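PDB 3RNS: cupin 2 conserved barrel domain protein from Leptotrichia buccalis, which is of unknown function but belongs to the cupin superfamily, whose small beta-barrel domains include many metal-dependent enzymes and binding proteins. Local coordinates for residues L41-K46 against R98-L103; E53-N58 against H91-E96; P151-T156 against L221-K226; S159-E164 against T215-M220. One frame throughout, in Å; residues are numbered along the deposited sequence. Where two conformers were deposited one is given.

Contact 1. Residues L41-K46 against R98-L103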
loop_
_atom_site.group_PDB
_atom_site.type_symbol
_atom_site.label_atom_id
_atom_site.label_comp_id
_atom_site.label_asym_id
_atom_site.label_seq_id
_atom_site.Cartn_x
_atom_site.Cartn_y
_atom_site.Cartn_z
ATOM N N LEU A 41 -4.783 7.935 -0.323
ATOM C CA LEU A 41 -5.876 7.085 -0.737
ATOM C C LEU A 41 -6.876 7.823 -1.646
ATOM O O LEU A 41 -7.141 9.019 -1.475
ATOM C CB LEU A 41 -6.614 6.547 0.492
ATOM C CG LEU A 41 -5.820 5.879 1.597
ATOM C CD1 LEU A 41 -6.830 5.565 2.612
ATOM C CD2 LEU A 41 -5.129 4.554 1.075
ATOM N N PHE A 42 -7.400 7.090 -2.628
ATOM C CA PHE A 42 -8.435 7.541 -3.545
ATOM C C PHE A 42 -9.598 6.590 -3.580
ATOM O O PHE A 42 -9.394 5.360 -3.563
ATOM C CB PHE A 42 -7.869 7.622 -4.961
ATOM C CG PHE A 42 -6.973 8.804 -5.188
ATOM C CD1 PHE A 42 -5.651 8.766 -4.823
ATOM C CD2 PHE A 42 -7.476 9.965 -5.733
ATOM C CE1 PHE A 42 -4.843 9.871 -5.024
ATOM C CE2 PHE A 42 -6.661 11.080 -5.956
ATOM C CZ PHE A 42 -5.348 11.016 -5.600
ATOM N N SER A 43 -10.818 7.130 -3.621
ATOM C CA SER A 43 -12.007 6.348 -3.991
ATOM C C SER A 43 -12.716 7.058 -5.117
ATOM O O SER A 43 -13.075 8.235 -4.982
ATOM C CB SER A 43 -12.939 6.186 -2.787
ATOM O OG SER A 43 -14.124 5.495 -3.120
ATOM N N LEU A 44 -12.856 6.379 -6.254
ATOM C CA LEU A 44 -13.492 6.926 -7.434
ATOM C C LEU A 44 -14.820 6.235 -7.671
ATOM O O LEU A 44 -14.872 5.017 -7.728
ATOM C CB LEU A 44 -12.634 6.673 -8.675
ATOM C CG LEU A 44 -11.364 7.450 -8.911
ATOM C CD1 LEU A 44 -10.329 7.069 -7.858
ATOM C CD2 LEU A 44 -10.850 7.148 -10.346
ATOM N N ALA A 45 -15.883 6.996 -7.825
ATOM C CA ALA A 45 -17.203 6.431 -8.112
ATOM C C ALA A 45 -17.156 5.956 -9.540
ATOM O O ALA A 45 -16.333 6.424 -10.340
ATOM C CB ALA A 45 -18.343 7.483 -7.955
ATOM N N LYS A 46 -18.042 5.027 -9.853
ATOM C CA LYS A 46 -18.156 4.495 -11.204
ATOM C C LYS A 46 -18.160 5.570 -12.228
ATOM O O LYS A 46 -18.860 6.549 -12.097
ATOM C CB LYS A 46 -19.437 3.694 -11.342
ATOM C CG LYS A 46 -19.621 3.102 -12.722
ATOM C CD LYS A 46 -20.960 2.345 -12.819
ATOM C CE LYS A 46 -21.137 1.712 -14.184
ATOM N NZ LYS A 46 -21.828 0.376 -14.066
ATOM N N ARG A 98 -14.366 1.731 -13.486
ATOM C CA ARG A 98 -15.444 0.959 -14.119
ATOM C C ARG A 98 -16.538 0.617 -13.121
ATOM O O ARG A 98 -17.648 0.338 -13.491
ATOM C CB ARG A 98 -14.888 -0.338 -14.719
ATOM C CG ARG A 98 -13.943 -0.064 -15.867
ATOM C CD ARG A 98 -14.701 0.364 -17.135
ATOM N NE ARG A 98 -14.111 1.581 -17.693
ATOM C CZ ARG A 98 -14.614 2.798 -17.605
ATOM N NH1 ARG A 98 -15.777 3.032 -17.017
ATOM N NH2 ARG A 98 -13.942 3.799 -18.137
ATOM N N ASP A 99 -16.185 0.633 -11.847
ATOM C CA ASP A 99 -17.102 0.488 -10.723
ATOM C C ASP A 99 -16.470 1.351 -9.586
ATOM O O ASP A 99 -15.762 2.330 -9.887
ATOM C CB ASP A 99 -17.201 -0.987 -10.348
ATOM C CG ASP A 99 -15.847 -1.602 -10.097
ATOM O OD1 ASP A 99 -14.900 -0.840 -9.728
ATOM O OD2 ASP A 99 -15.727 -2.842 -10.273
ATOM N N ASN A 100 -16.685 1.030 -8.312
ATOM C CA ASN A 100 -16.075 1.854 -7.241
ATOM C C ASN A 100 -14.609 1.455 -7.020
ATOM O O ASN A 100 -14.324 0.486 -6.355
ATOM C CB ASN A 100 -16.875 1.709 -5.966
ATOM C CG ASN A 100 -16.376 2.642 -4.820
ATOM O OD1 ASN A 100 -16.771 2.413 -3.684
ATOM N ND2 ASN A 100 -15.545 3.684 -5.112
ATOM N N LEU A 101 -13.703 2.202 -7.637
ATOM C CA LEU A 101 -12.286 1.900 -7.661
ATOM C C LEU A 101 -11.609 2.596 -6.503
ATOM O O LEU A 101 -11.782 3.793 -6.316
ATOM C CB LEU A 101 -11.694 2.385 -8.966
ATOM C CG LEU A 101 -10.216 2.110 -9.116
ATOM C CD1 LEU A 101 -9.916 0.569 -9.122
ATOM C CD2 LEU A 101 -9.737 2.828 -10.359
ATOM N N LYS A 102 -10.872 1.834 -5.700
ATOM C CA LYS A 102 -10.154 2.420 -4.587
ATOM C C LYS A 102 -8.680 2.100 -4.723
ATOM O O LYS A 102 -8.289 0.963 -5.054
ATOM C CB LYS A 102 -10.706 1.928 -3.247
ATOM C CG LYS A 102 -12.192 2.339 -3.039
ATOM C CD LYS A 102 -12.686 1.947 -1.694
ATOM C CE LYS A 102 -14.184 2.274 -1.521
ATOM N NZ LYS A 102 -14.594 1.848 -0.148
ATOM N N LEU A 103 -7.845 3.084 -4.439
ATOM C CA LEU A 103 -6.415 2.976 -4.740
ATOM C C LEU A 103 -5.626 3.557 -3.617
ATOM O O LEU A 103 -6.026 4.612 -3.045
ATOM C CB LEU A 103 -6.111 3.770 -5.994
ATOM C CG LEU A 103 -6.737 3.391 -7.340
ATOM C CD1 LEU A 103 -6.429 4.448 -8.351
ATOM C CD2 LEU A 103 -6.263 2.001 -7.808
#
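Phe-42 and Leu-44 pair with Leu-103 and Leu-101 in an antiparallel ladder of the first cupin-like barrel, where residues 41-44 of one strand and 101-103 of the other run antiparallel, their axes 4.7 Å apart. Each of the two hydrogen-bonded pairs exchanges two backbone bonds; the straightest runs from Leu-44 N to Leu-101 O at 2.8 Å, with 176° at the hydrogen. On the face of Leu-44, Leu-101 and Leu-103 the packing is close and apolar. The CB atoms of Leu-44 and Leu-101 stand 4.4 Å apart, and Ile-95 and Cys-63 add further nonpolar cover, so branched, uncharged leucines suit the place.

The other face carries polar groups. Ser-43 OG lies 3.6 Å from Lys-102 CE and bonds to Ser-21, while the lysine chain stretches on until NZ reaches Ile-19 O and Asn-16. With CG anti to its backbone N (chi1 -175°), Asn-100 brings ND2 to Leu-44 O at 3.0 Å, from above the carbonyl plane. That oxygen also accepts from Leu-101 N and is thus gripped twice. An alanine in place of Asn-100 would probably cost Leu-44 O its second donor within the contact, leaving the bond from Leu-101 N where the ladder frays.

Beyond this point the contact loosens toward solvent. Lys-46 lays its aliphatic chain beside the backbone of Arg-98, CG 3.5 Å from Arg-98 O, while the guanidinium turns to Asp-47 and Glu-96. The chemistry implies a ladder held by backbone bonds and leucine contacts, with an amide side chain supplying a donor as regular pairing ends.

Contact 2. Residues E53-N58 against H91-E96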
loop_
_atom_site.group_PDB
_atom_site.type_symbol
_atom_site.label_atom_id
_atom_site.label_comp_id
_atom_site.label_asym_id
_atom_site.label_seq_id
_atom_site.Cartn_x
_atom_site.Cartn_y
_atom_site.Cartn_z
ATOM N N GLU A 53 -0.917 14.943 -15.198
ATOM C CA GLU A 53 0.013 15.445 -16.221
ATOM C C GLU A 53 1.409 14.834 -15.967
ATOM O O GLU A 53 1.608 14.141 -14.970
ATOM C CB GLU A 53 0.085 16.994 -16.247
ATOM C CG GLU A 53 -1.212 17.782 -15.870
ATOM C CD GLU A 53 -2.207 17.996 -17.019
ATOM O OE1 GLU A 53 -1.817 18.546 -18.072
ATOM O OE2 GLU A 53 -3.400 17.643 -16.842
ATOM N N ALA A 54 2.361 15.091 -16.870
ATOM C CA ALA A 54 3.702 14.458 -16.816
ATOM C C ALA A 54 4.439 14.762 -15.494
ATOM O O ALA A 54 5.127 15.785 -15.363
ATOM C CB ALA A 54 4.566 14.866 -18.049
HETATM N N MSE A 55 4.298 13.833 -14.543
HETATM C CA MSE A 55 4.721 13.996 -13.141
HETATM C C MSE A 55 6.233 14.051 -12.980
HETATM O O MSE A 55 6.959 13.382 -13.728
HETATM C CB MSE A 55 4.183 12.818 -12.341
HETATM C CG MSE A 55 2.657 12.720 -12.333
HETATM SE SE MSE A 55 1.875 14.265 -11.376
HETATM C CE MSE A 55 1.102 15.408 -12.776
ATOM N N LEU A 56 6.705 14.848 -12.014
ATOM C CA LEU A 56 8.157 15.005 -11.774
ATOM C C LEU A 56 8.789 13.755 -11.111
ATOM O O LEU A 56 10.006 13.542 -11.217
ATOM C CB LEU A 56 8.472 16.268 -10.941
ATOM C CG LEU A 56 9.143 17.473 -11.635
ATOM C CD1 LEU A 56 9.005 18.746 -10.772
ATOM C CD2 LEU A 56 10.637 17.206 -11.988
ATOM N N GLY A 57 7.974 12.955 -10.418
ATOM C CA GLY A 57 8.425 11.675 -9.857
ATOM C C GLY A 57 7.501 10.513 -10.183
ATOM O O GLY A 57 6.386 10.708 -10.708
ATOM N N ASN A 58 7.957 9.302 -9.844
ATOM C CA ASN A 58 7.210 8.082 -10.107
ATOM C C ASN A 58 5.958 7.980 -9.235
ATOM O O ASN A 58 5.899 8.555 -8.134
ATOM C CB ASN A 58 8.094 6.850 -9.898
ATOM C CG ASN A 58 9.401 6.916 -10.697
ATOM O OD1 ASN A 58 9.385 6.985 -11.922
ATOM N ND2 ASN A 58 10.531 6.910 -9.994
ATOM N N HIS A 91 5.171 11.002 -17.557
ATOM C CA HIS A 91 4.062 10.401 -18.304
ATOM C C HIS A 91 2.717 10.983 -17.917
ATOM O O HIS A 91 2.351 11.016 -16.725
ATOM C CB HIS A 91 4.048 8.886 -18.125
ATOM C CG HIS A 91 5.153 8.189 -18.858
ATOM N ND1 HIS A 91 6.297 7.743 -18.229
ATOM C CD2 HIS A 91 5.300 7.884 -20.169
ATOM C CE1 HIS A 91 7.099 7.188 -19.123
ATOM N NE2 HIS A 91 6.516 7.262 -20.309
ATOM N N ASN A 92 1.990 11.458 -18.927
ATOM C CA ASN A 92 0.587 11.778 -18.770
ATOM C C ASN A 92 -0.143 10.477 -18.628
ATOM O O ASN A 92 0.199 9.483 -19.302
ATOM C CB ASN A 92 0.007 12.489 -19.987
ATOM C CG ASN A 92 0.481 13.910 -20.106
ATOM O OD1 ASN A 92 0.334 14.703 -19.179
ATOM N ND2 ASN A 92 1.047 14.248 -21.253
ATOM N N TYR A 93 -1.141 10.480 -17.751
ATOM C CA TYR A 93 -2.044 9.351 -17.623
ATOM C C TYR A 93 -3.409 9.786 -17.105
ATOM O O TYR A 93 -3.597 10.889 -16.620
ATOM C CB TYR A 93 -1.429 8.242 -16.748
ATOM C CG TYR A 93 -1.186 8.593 -15.284
ATOM C CD1 TYR A 93 -0.008 9.214 -14.881
ATOM C CD2 TYR A 93 -2.131 8.293 -14.304
ATOM C CE1 TYR A 93 0.215 9.536 -13.557
ATOM C CE2 TYR A 93 -1.908 8.591 -12.970
ATOM C CZ TYR A 93 -0.728 9.209 -12.603
ATOM O OH TYR A 93 -0.507 9.535 -11.291
ATOM N N SER A 94 -4.369 8.899 -17.268
ATOM C CA SER A 94 -5.654 9.053 -16.650
ATOM C C SER A 94 -5.988 7.710 -16.029
ATOM O O SER A 94 -5.478 6.670 -16.487
ATOM C CB SER A 94 -6.713 9.482 -17.681
ATOM O OG SER A 94 -6.792 8.542 -18.745
ATOM N N ILE A 95 -6.831 7.743 -14.995
ATOM C CA ILE A 95 -7.393 6.528 -14.351
ATOM C C ILE A 95 -8.924 6.610 -14.318
ATOM O O ILE A 95 -9.479 7.566 -13.740
ATOM C CB ILE A 95 -6.909 6.361 -12.922
ATOM C CG1 ILE A 95 -5.366 6.385 -12.868
ATOM C CG2 ILE A 95 -7.426 5.054 -12.310
ATOM C CD1 ILE A 95 -4.787 6.139 -11.451
ATOM N N GLU A 96 -9.584 5.635 -14.950
ATOM C CA GLU A 96 -11.039 5.575 -15.029
ATOM C C GLU A 96 -11.561 4.436 -14.175
ATOM O O GLU A 96 -11.075 3.309 -14.215
ATOM C CB GLU A 96 -11.517 5.392 -16.477
ATOM C CG GLU A 96 -11.130 6.515 -17.410
ATOM C CD GLU A 96 -11.770 6.411 -18.840
ATOM O OE1 GLU A 96 -11.565 7.333 -19.665
ATOM O OE2 GLU A 96 -12.469 5.417 -19.130
#
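Asn-92 reaches across to Glu-53 and Ala-54 with its carboxamide oxygen. CG stands beside the residue's own backbone N (chi1 -73°), and from there the second torsion turns OD1 to within 3.1 Å of Glu-53 CA; the same oxygen is 3.7 Å from Glu-53 CB. A short amide fits here, because its oxygen can nestle against a bend of backbone while ND2 is hydrogen-bonded outside the two segments.

Glu-53 meets it with the base of its side chain. The rest of this exposed residue takes no part in the contact, as suits a charged group at the surface. His-91 contributes mainly through its backbone: its O lies 3.7 Å from Ala-54 CA, and its N is 3.9 Å from Ala-54 CB. The imidazole faces elsewhere, ND1 bonding to Thr-88 O, which ties the ring to its own side of the contact.

A little apolar packing supplements this. Met-55, a selenomethionine, crosses Tyr-93 at about a right angle, Met-55 CG 4.2 Å from Tyr-93 CE1, while the phenol hydroxyl is hydrogen-bonded with that of Tyr-61.

The contact lies where the connection from strand 49-52 to strand 59-65 passes the start of strand 93-97. Strand 93-97 itself is flanked by 49-52 and 67-72 in a four-stranded antiparallel sheet.

Contact 3. Residues P151-T156 against L221-K226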
loop_
_atom_site.group_PDB
_atom_site.type_symbol
_atom_site.label_atom_id
_atom_site.label_comp_id
_atom_site.label_asym_id
_atom_site.label_seq_id
_atom_site.Cartn_x
_atom_site.Cartn_y
_atom_site.Cartn_z
ATOM N N PRO A 151 16.151 6.491 -1.793
ATOM C CA PRO A 151 16.431 7.091 -0.493
ATOM C C PRO A 151 15.193 7.655 0.238
ATOM O O PRO A 151 15.243 7.867 1.444
ATOM C CB PRO A 151 17.445 8.209 -0.826
ATOM C CG PRO A 151 17.428 8.359 -2.368
ATOM C CD PRO A 151 16.368 7.442 -2.901
ATOM N N ASN A 152 14.098 7.890 -0.464
ATOM C CA ASN A 152 12.899 8.403 0.217
ATOM C C ASN A 152 11.757 7.401 0.246
ATOM O O ASN A 152 10.717 7.664 0.844
ATOM C CB ASN A 152 12.430 9.725 -0.396
ATOM C CG ASN A 152 13.521 10.810 -0.404
ATOM O OD1 ASN A 152 13.708 11.485 -1.399
ATOM N ND2 ASN A 152 14.212 10.983 0.707
ATOM N N LEU A 153 11.955 6.227 -0.347
ATOM C CA LEU A 153 10.868 5.274 -0.501
ATOM C C LEU A 153 11.369 3.837 -0.687
ATOM O O LEU A 153 12.232 3.548 -1.547
ATOM C CB LEU A 153 10.018 5.693 -1.706
ATOM C CG LEU A 153 8.818 4.819 -2.034
ATOM C CD1 LEU A 153 7.772 4.905 -0.898
ATOM C CD2 LEU A 153 8.218 5.198 -3.424
ATOM N N VAL A 154 10.844 2.945 0.141
ATOM C CA VAL A 154 11.121 1.518 0.046
ATOM C C VAL A 154 9.809 0.763 0.091
ATOM O O VAL A 154 8.960 1.022 0.991
ATOM C CB VAL A 154 12.087 1.039 1.176
ATOM C CG1 VAL A 154 12.317 -0.493 1.132
ATOM C CG2 VAL A 154 13.384 1.804 1.081
HETATM N N MSE A 155 9.601 -0.127 -0.889
HETATM C CA MSE A 155 8.407 -0.972 -0.906
HETATM C C MSE A 155 8.820 -2.415 -1.072
HETATM O O MSE A 155 9.605 -2.750 -1.957
HETATM C CB MSE A 155 7.411 -0.582 -2.024
HETATM C CG MSE A 155 6.900 0.863 -1.925
HETATM SE SE MSE A 155 5.762 1.423 -3.412
HETATM C CE MSE A 155 4.208 0.310 -3.063
ATOM N N THR A 156 8.274 -3.257 -0.222
ATOM C CA THR A 156 8.652 -4.641 -0.177
ATOM C C THR A 156 7.441 -5.484 0.102
ATOM O O THR A 156 6.564 -5.069 0.889
ATOM C CB THR A 156 9.700 -4.809 0.948
ATOM O OG1 THR A 156 10.880 -4.080 0.569
ATOM C CG2 THR A 156 10.072 -6.268 1.155
ATOM N N LEU A 221 2.425 -6.135 2.316
ATOM C CA LEU A 221 3.149 -5.114 1.628
ATOM C C LEU A 221 3.598 -4.065 2.643
ATOM O O LEU A 221 2.792 -3.559 3.466
ATOM C CB LEU A 221 2.248 -4.445 0.581
ATOM C CG LEU A 221 2.681 -3.119 -0.094
ATOM C CD1 LEU A 221 3.931 -3.307 -1.017
ATOM C CD2 LEU A 221 1.445 -2.500 -0.830
ATOM N N LEU A 222 4.855 -3.687 2.544
ATOM C CA LEU A 222 5.458 -2.659 3.403
ATOM C C LEU A 222 5.844 -1.463 2.557
ATOM O O LEU A 222 6.584 -1.603 1.557
ATOM C CB LEU A 222 6.720 -3.209 4.092
ATOM C CG LEU A 222 7.578 -2.172 4.892
ATOM C CD1 LEU A 222 6.833 -1.772 6.167
ATOM C CD2 LEU A 222 8.989 -2.667 5.228
ATOM N N ILE A 223 5.365 -0.279 2.954
ATOM C CA ILE A 223 5.708 0.953 2.267
ATOM C C ILE A 223 6.327 1.815 3.340
ATOM O O ILE A 223 5.625 2.284 4.273
ATOM C CB ILE A 223 4.481 1.681 1.630
ATOM C CG1 ILE A 223 3.702 0.788 0.627
ATOM C CG2 ILE A 223 4.933 3.001 0.889
ATOM C CD1 ILE A 223 2.251 1.286 0.404
ATOM N N LEU A 224 7.627 2.045 3.198
ATOM C CA LEU A 224 8.386 2.902 4.096
ATOM C C LEU A 224 8.720 4.229 3.413
ATOM O O LEU A 224 9.371 4.238 2.358
ATOM C CB LEU A 224 9.666 2.199 4.512
ATOM C CG LEU A 224 10.724 2.962 5.307
ATOM C CD1 LEU A 224 10.112 3.380 6.639
ATOM C CD2 LEU A 224 12.029 2.073 5.493
ATOM N N VAL A 225 8.257 5.330 4.008
ATOM C CA VAL A 225 8.566 6.673 3.519
ATOM C C VAL A 225 9.552 7.353 4.479
ATOM O O VAL A 225 9.290 7.457 5.673
ATOM C CB VAL A 225 7.310 7.565 3.295
ATOM C CG1 VAL A 225 6.311 6.911 2.315
ATOM C CG2 VAL A 225 6.614 7.865 4.596
ATOM N N LYS A 226 10.674 7.808 3.913
ATOM C CA LYS A 226 11.896 8.246 4.655
ATOM C C LYS A 226 12.185 9.703 4.331
ATOM O O LYS A 226 11.866 10.098 3.202
ATOM C CB LYS A 226 13.149 7.447 4.210
ATOM C CG LYS A 226 13.171 5.966 4.540
ATOM C CD LYS A 226 14.575 5.358 4.347
ATOM C CE LYS A 226 14.729 4.628 2.999
ATOM N NZ LYS A 226 16.058 3.939 2.883
#
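Leu-153 and Met-155 lie against Ile-223 on one face of an antiparallel ladder in the second barrel, which has the cupin fold. Residues 153-156 and 221-225 run antiparallel, their directions 174° apart.

On this face the side chains lie side by side and point the same way. Leu-153 sends CD1 to Ile-223 CG2 at 3.9 Å and on toward Val-225 CG1. Selenomethionine Met-155, in the conformer described, is extended to its selenium and then bent (chi3 68°), a turn that brings CE within 3.8 Å of Ile-223 CG1 and also against Leu-221 CD1. A flexible selenomethionine can fit itself to the branched isoleucine and leucines, and Ile-106 and Ile-39, from strands of the other barrel, press on the same face.

The face of Val-154, Thr-156, Leu-222 and Leu-224 is more open, though Thr-156 is buried and its OG1 bonds to Asn-146. Val-154 and Leu-224, a hydrogen-bonded pair, meet through their CB atoms at 4.3 Å. Near the chain terminus Lys-226 crosses Val-154 obliquely, its methylenes serving as an aliphatic strip and CE 3.7 Å from Val-154 CG2.

The ladder continues past the bridged pairs with a final bond: Lys-226 N to Asn-152 O, 3.1 Å long and nearly straight at 172°, its donor well above the carbonyl plane.

Contact 4. Residues S159-E164 against T215-M220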
loop_
_atom_site.group_PDB
_atom_site.type_symbol
_atom_site.label_atom_id
_atom_site.label_comp_id
_atom_site.label_asym_id
_atom_site.label_seq_id
_atom_site.Cartn_x
_atom_site.Cartn_y
_atom_site.Cartn_z
ATOM N N SER A 159 6.096 -12.798 2.506
ATOM C CA SER A 159 5.259 -13.901 3.006
ATOM C C SER A 159 5.896 -14.479 4.265
ATOM O O SER A 159 7.154 -14.588 4.353
ATOM C CB SER A 159 5.070 -14.998 1.949
ATOM O OG SER A 159 6.299 -15.680 1.676
ATOM N N PHE A 160 5.054 -14.804 5.247
ATOM C CA PHE A 160 5.509 -15.331 6.534
ATOM C C PHE A 160 4.762 -16.667 6.711
ATOM O O PHE A 160 3.515 -16.710 6.633
ATOM C CB PHE A 160 5.091 -14.441 7.718
ATOM C CG PHE A 160 5.860 -13.172 7.878
ATOM C CD1 PHE A 160 5.692 -12.115 6.987
ATOM C CD2 PHE A 160 6.704 -12.983 8.990
ATOM C CE1 PHE A 160 6.395 -10.900 7.176
ATOM C CE2 PHE A 160 7.390 -11.776 9.161
ATOM C CZ PHE A 160 7.255 -10.766 8.244
ATOM N N TRP A 161 5.503 -17.743 6.925
ATOM C CA TRP A 161 4.887 -18.979 7.359
ATOM C C TRP A 161 4.552 -18.841 8.843
ATOM O O TRP A 161 5.298 -18.235 9.611
ATOM C CB TRP A 161 5.831 -20.161 7.128
ATOM C CG TRP A 161 5.148 -21.453 7.256
ATOM C CD1 TRP A 161 5.091 -22.242 8.384
ATOM C CD2 TRP A 161 4.419 -22.148 6.236
ATOM N NE1 TRP A 161 4.389 -23.379 8.111
ATOM C CE2 TRP A 161 3.935 -23.336 6.813
ATOM C CE3 TRP A 161 4.145 -21.885 4.881
ATOM C CZ2 TRP A 161 3.183 -24.280 6.082
ATOM C CZ3 TRP A 161 3.354 -22.792 4.166
ATOM C CH2 TRP A 161 2.905 -23.995 4.766
ATOM N N LYS A 162 3.444 -19.436 9.248
ATOM C CA LYS A 162 3.035 -19.455 10.656
ATOM C C LYS A 162 4.187 -19.814 11.576
ATOM O O LYS A 162 4.933 -20.761 11.311
ATOM C CB LYS A 162 1.917 -20.475 10.818
ATOM C CG LYS A 162 1.485 -20.640 12.235
ATOM C CD LYS A 162 0.467 -21.693 12.366
ATOM C CE LYS A 162 0.027 -21.793 13.810
ATOM N NZ LYS A 162 -0.928 -22.925 13.883
ATOM N N GLY A 163 4.368 -19.049 12.644
ATOM C CA GLY A 163 5.485 -19.262 13.558
ATOM C C GLY A 163 6.698 -18.436 13.266
ATOM O O GLY A 163 7.582 -18.374 14.091
ATOM N N GLU A 164 6.814 -17.847 12.075
ATOM C CA GLU A 164 7.967 -16.978 11.779
ATOM C C GLU A 164 7.698 -15.570 12.294
ATOM O O GLU A 164 6.566 -15.158 12.423
ATOM C CB GLU A 164 8.337 -16.959 10.276
ATOM C CG GLU A 164 9.361 -18.051 9.838
ATOM C CD GLU A 164 10.822 -17.822 10.342
ATOM O OE1 GLU A 164 11.256 -16.675 10.643
ATOM O OE2 GLU A 164 11.545 -18.818 10.434
ATOM N N THR A 215 -1.037 -17.019 14.341
ATOM C CA THR A 215 -2.091 -18.026 14.215
ATOM C C THR A 215 -2.150 -18.629 12.800
ATOM O O THR A 215 -2.750 -19.674 12.610
ATOM C CB THR A 215 -3.469 -17.400 14.468
ATOM O OG1 THR A 215 -3.620 -16.283 13.589
ATOM C CG2 THR A 215 -3.612 -16.922 15.921
ATOM N N GLU A 216 -1.559 -17.980 11.800
ATOM C CA GLU A 216 -1.593 -18.558 10.455
ATOM C C GLU A 216 -0.600 -17.861 9.533
ATOM O O GLU A 216 0.011 -16.890 9.914
ATOM C CB GLU A 216 -2.987 -18.416 9.868
ATOM C CG GLU A 216 -3.411 -16.940 9.671
ATOM C CD GLU A 216 -4.930 -16.795 9.290
ATOM O OE1 GLU A 216 -5.296 -16.946 8.088
ATOM O OE2 GLU A 216 -5.751 -16.512 10.209
ATOM N N ASN A 217 -0.433 -18.397 8.339
ATOM C CA ASN A 217 0.431 -17.770 7.353
ATOM C C ASN A 217 -0.117 -16.411 6.944
ATOM O O ASN A 217 -1.317 -16.208 6.893
ATOM C CB ASN A 217 0.569 -18.605 6.080
ATOM C CG ASN A 217 0.991 -20.077 6.309
ATOM O OD1 ASN A 217 1.630 -20.456 7.283
ATOM N ND2 ASN A 217 0.652 -20.899 5.327
ATOM N N PHE A 218 0.750 -15.449 6.653
ATOM C CA PHE A 218 0.262 -14.178 6.129
ATOM C C PHE A 218 1.213 -13.559 5.125
ATOM O O PHE A 218 2.400 -13.905 5.049
ATOM C CB PHE A 218 -0.150 -13.198 7.282
ATOM C CG PHE A 218 0.974 -12.406 7.866
ATOM C CD1 PHE A 218 1.208 -11.126 7.444
ATOM C CD2 PHE A 218 1.808 -12.945 8.843
ATOM C CE1 PHE A 218 2.263 -10.398 7.951
ATOM C CE2 PHE A 218 2.838 -12.216 9.382
ATOM C CZ PHE A 218 3.085 -10.919 8.914
ATOM N N LYS A 219 0.680 -12.648 4.325
ATOM C CA LYS A 219 1.495 -11.833 3.425
ATOM C C LYS A 219 1.195 -10.348 3.683
ATOM O O LYS A 219 0.056 -9.963 4.028
ATOM C CB LYS A 219 1.179 -12.173 1.936
ATOM C CG LYS A 219 1.562 -13.542 1.514
ATOM C CD LYS A 219 1.110 -13.855 0.093
ATOM C CE LYS A 219 1.374 -15.262 -0.238
ATOM N NZ LYS A 219 1.019 -15.557 -1.623
HETATM N N MSE A 220 2.214 -9.524 3.496
HETATM C CA MSE A 220 2.073 -8.104 3.622
HETATM C C MSE A 220 2.900 -7.324 2.608
HETATM O O MSE A 220 3.929 -7.776 2.113
HETATM C CB MSE A 220 2.540 -7.694 5.020
HETATM C CG MSE A 220 3.972 -8.199 5.355
HETATM SE SE MSE A 220 4.797 -7.281 6.939
HETATM C CE MSE A 220 5.126 -5.637 6.083
#
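Phe-160 N gives a 2.8 Å hydrogen bond to Phe-218 O, and Phe-218 N answers to Phe-160 O; this hydrogen-bonded antiparallel pair belongs to the second cupin barrel. On one face of the sheet the two phenyl rings form an offset stack, centroids 4.5 Å apart and planes inclined by 13°. Phe-218 CZ sits over one face of the Phe-160 ring, toward its rim. Met-220, a selenomethionine, completes a Met-aromatic contact by bringing SE obliquely to 4.0 Å from Phe-160 CE1. Flat rings and a polarisable selenium suit this buried spot, beside Val-211.

Past the strand end, a type II beta turn runs from Trp-161 to Glu-164, with Gly-163 taking the positive phi of its third position. Asn-217 fastens the turn, since Lys-162 N donates to its OD1 at 2.9 Å. Lys-162 stretches its methylenes past the backbone of Glu-216 and Thr-215. Trp-161 CG is anti to its backbone N (chi1 -167°), and the indole lies alongside the Asn-217 amide, planes 40° apart, with OD1 over the ring centre. An alanine here would probably uncover one side of that amide, leaving it freer to turn away from Lys-162 N. Asn-217 ND2 stands 3.5 Å from Trp-161 CZ3.

Overall arrangement
Contacts 1 and 2 belong to the first barrel, contacts 3 and 4 to the second. Contact 2 is nested within the loop closed by contact 1, and the two touch where Ile-95 packs on Leu-44, Leu-101 and Leu-103, although their centres are about 17 Å apart. Contacts 3 and 4 share strands 153-160 and 218-225, so they are successive reaches of one ladder: aliphatic where it meets the other barrel, aromatic further out, then polar at the turn. Contacts 1, 3 and 4 are partly buried ladders stitched by paired backbone bonds, whereas contact 2 is a surface touch between a loop and a strand's start, resting on a few van der Waals contacts round an asparagine amide.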